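Local coordinates for protein transcription initiation factor IIB (Methanocaldococcus vulcanius, PDB 5O9I) that probably excises itself from its host transcription factor by protein splicing, as a mini-intein of the HINT fold that joins the flanking segments, at residues S60-K65 / D104-P109. Numbering follows the deposited sequence.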
loop_
_atom_site.group_PDB
_atom_site.type_symbol
_atom_site.label_atom_id
_atom_site.label_comp_id
_atom_site.label_asym_id
_atom_site.label_seq_id
_atom_site.Cartn_x
_atom_site.Cartn_y
_atom_site.Cartn_z
ATOM N N SER A 60 -5.213 10.676 -12.044
ATOM C CA SER A 60 -6.044 10.162 -13.113
ATOM C C SER A 60 -5.313 10.007 -14.469
ATOM O O SER A 60 -5.768 9.229 -15.326
ATOM C CB SER A 60 -7.243 11.082 -13.272
ATOM O OG SER A 60 -6.821 12.355 -13.706
ATOM N N ASN A 61 -4.205 10.734 -14.648
ATOM C CA ASN A 61 -3.201 10.421 -15.686
ATOM C C ASN A 61 -2.191 9.317 -15.389
ATOM O O ASN A 61 -1.304 9.072 -16.208
ATOM C CB ASN A 61 -2.436 11.673 -16.024
ATOM C CG ASN A 61 -3.322 12.699 -16.629
ATOM O OD1 ASN A 61 -4.125 12.375 -17.493
ATOM N ND2 ASN A 61 -3.190 13.918 -16.206
ATOM N N TYR A 62 -2.362 8.611 -14.278
ATOM C CA TYR A 62 -1.468 7.533 -13.893
ATOM C C TYR A 62 -0.058 8.012 -13.527
ATOM O O TYR A 62 0.899 7.249 -13.661
ATOM C CB TYR A 62 -1.413 6.416 -14.961
ATOM C CG TYR A 62 -2.626 5.571 -15.215
ATOM C CD1 TYR A 62 -3.757 5.588 -14.354
ATOM C CD2 TYR A 62 -2.650 4.728 -16.340
ATOM C CE1 TYR A 62 -4.872 4.790 -14.634
ATOM C CE2 TYR A 62 -3.769 3.935 -16.627
ATOM C CZ TYR A 62 -4.873 3.993 -15.792
ATOM O OH TYR A 62 -5.922 3.180 -16.088
ATOM N N LYS A 63 0.033 9.246 -13.029
ATOM C CA LYS A 63 1.264 9.839 -12.593
ATOM C C LYS A 63 1.265 10.024 -11.092
ATOM O O LYS A 63 0.265 10.419 -10.525
ATOM C CB LYS A 63 1.407 11.199 -13.219
ATOM C CG LYS A 63 1.422 11.210 -14.745
ATOM C CD LYS A 63 2.679 10.591 -15.354
ATOM C CE LYS A 63 3.960 11.250 -14.789
ATOM N NZ LYS A 63 5.199 10.681 -15.393
ATOM N N PHE A 64 2.411 9.794 -10.465
ATOM C CA PHE A 64 2.596 9.954 -9.068
ATOM C C PHE A 64 2.688 11.401 -8.619
ATOM O O PHE A 64 3.114 12.313 -9.365
ATOM C CB PHE A 64 3.828 9.201 -8.585
ATOM C CG PHE A 64 3.718 7.711 -8.702
ATOM C CD1 PHE A 64 2.584 7.042 -8.325
ATOM C CD2 PHE A 64 4.769 6.992 -9.189
ATOM C CE1 PHE A 64 2.467 5.682 -8.459
ATOM C CE2 PHE A 64 4.703 5.593 -9.305
ATOM C CZ PHE A 64 3.535 4.946 -8.952
ATOM N N LYS A 65 2.101 11.599 -7.447
ATOM C CA LYS A 65 2.226 12.861 -6.709
ATOM C C LYS A 65 1.911 12.659 -5.218
ATOM O O LYS A 65 1.250 11.684 -4.800
ATOM C CB LYS A 65 1.408 13.987 -7.344
ATOM C CG LYS A 65 -0.074 14.049 -7.046
ATOM C CD LYS A 65 -0.570 15.428 -7.547
ATOM C CE LYS A 65 -2.063 15.698 -7.319
ATOM N NZ LYS A 65 -3.039 15.183 -8.360
ATOM N N ASP A 104 -7.601 -4.739 -20.372
ATOM C CA ASP A 104 -8.034 -3.881 -21.483
ATOM C C ASP A 104 -7.291 -2.543 -21.487
ATOM O O ASP A 104 -7.837 -1.474 -21.774
ATOM C CB ASP A 104 -9.563 -3.728 -21.508
ATOM C CG ASP A 104 -10.285 -5.058 -21.825
ATOM O OD1 ASP A 104 -9.645 -6.006 -22.379
ATOM O OD2 ASP A 104 -11.500 -5.149 -21.521
ATOM N N ASN A 105 -6.023 -2.630 -21.135
ATOM C CA ASN A 105 -5.116 -1.507 -21.177
ATOM C C ASN A 105 -5.365 -0.428 -20.143
ATOM O O ASN A 105 -4.809 0.666 -20.225
ATOM C CB ASN A 105 -5.033 -0.962 -22.623
ATOM C CG ASN A 105 -4.645 -2.034 -23.623
ATOM O OD1 ASN A 105 -5.030 -1.934 -24.784
ATOM N ND2 ASN A 105 -3.919 -3.090 -23.175
ATOM N N GLU A 106 -6.118 -0.753 -19.095
ATOM C CA GLU A 106 -6.295 0.148 -17.959
ATOM C C GLU A 106 -5.997 -0.639 -16.729
ATOM O O GLU A 106 -6.108 -1.875 -16.725
ATOM C CB GLU A 106 -7.715 0.715 -17.891
ATOM C CG GLU A 106 -7.895 2.036 -18.600
ATOM C CD GLU A 106 -9.343 2.427 -18.659
ATOM O OE1 GLU A 106 -9.744 3.311 -17.864
ATOM O OE2 GLU A 106 -10.091 1.841 -19.479
ATOM N N VAL A 107 -5.581 0.072 -15.697
ATOM C CA VAL A 107 -5.225 -0.595 -14.471
ATOM C C VAL A 107 -6.457 -0.658 -13.659
ATOM O O VAL A 107 -7.240 0.286 -13.644
ATOM C CB VAL A 107 -4.085 0.098 -13.706
ATOM C CG1 VAL A 107 -2.867 0.205 -14.608
ATOM C CG2 VAL A 107 -4.533 1.466 -13.151
ATOM N N VAL A 108 -6.602 -1.761 -12.947
ATOM C CA VAL A 108 -7.846 -2.050 -12.295
ATOM C C VAL A 108 -7.551 -2.803 -11.034
ATOM O O VAL A 108 -6.620 -3.580 -10.998
ATOM C CB VAL A 108 -8.771 -2.872 -13.248
ATOM C CG1 VAL A 108 -8.450 -4.383 -13.234
ATOM C CG2 VAL A 108 -10.207 -2.607 -12.917
ATOM N N PRO A 109 -8.356 -2.587 -10.001
ATOM C CA PRO A 109 -8.045 -3.313 -8.792
ATOM C C PRO A 109 -8.253 -4.771 -8.997
ATOM O O PRO A 109 -9.002 -5.204 -9.858
ATOM C CB PRO A 109 -9.069 -2.795 -7.776
ATOM C CG PRO A 109 -9.495 -1.472 -8.310
ATOM C CD PRO A 109 -9.463 -1.635 -9.794
#
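Y62 reaches from the turn that precedes strand 64-68 to the start of strand 106-111, and its hydroxyl takes a hydrogen bond from the backbone of V107. The V107 N to Y62 OH distance is 3.2 Å and the N-H...O angle 165°, a nearly straight bond. The backbone of Y62 lies in the left-handed helical region; CG, beside the backbone N and anti to the carbonyl carbon (chi1 -67°), directs the phenol across to strand 106-111. There the side chain of V107 comes from the opposite direction, and its CG2 methyl lies obliquely to the ring, 3.7 Å from both Y62 CE1 and Y62 CZ. E106, crossing the tyrosine at about a right angle, lends only the aliphatic root of its side chain: E106 CG sits 3.4 Å from Y62 OH, while the extended chain continues to the carboxylate. K148 makes a cation-pi contact with the buried ring, and the ring of F154 meets it with the planes inclined to each other; V107 also touches F100 and V122. Within the intein splicing domain, the contact exemplifies how a tyrosine combines two chemistries: its polar oxygen satisfies a main-chain N-H at a strand's beginning, while its apolar ring packs on a methyl.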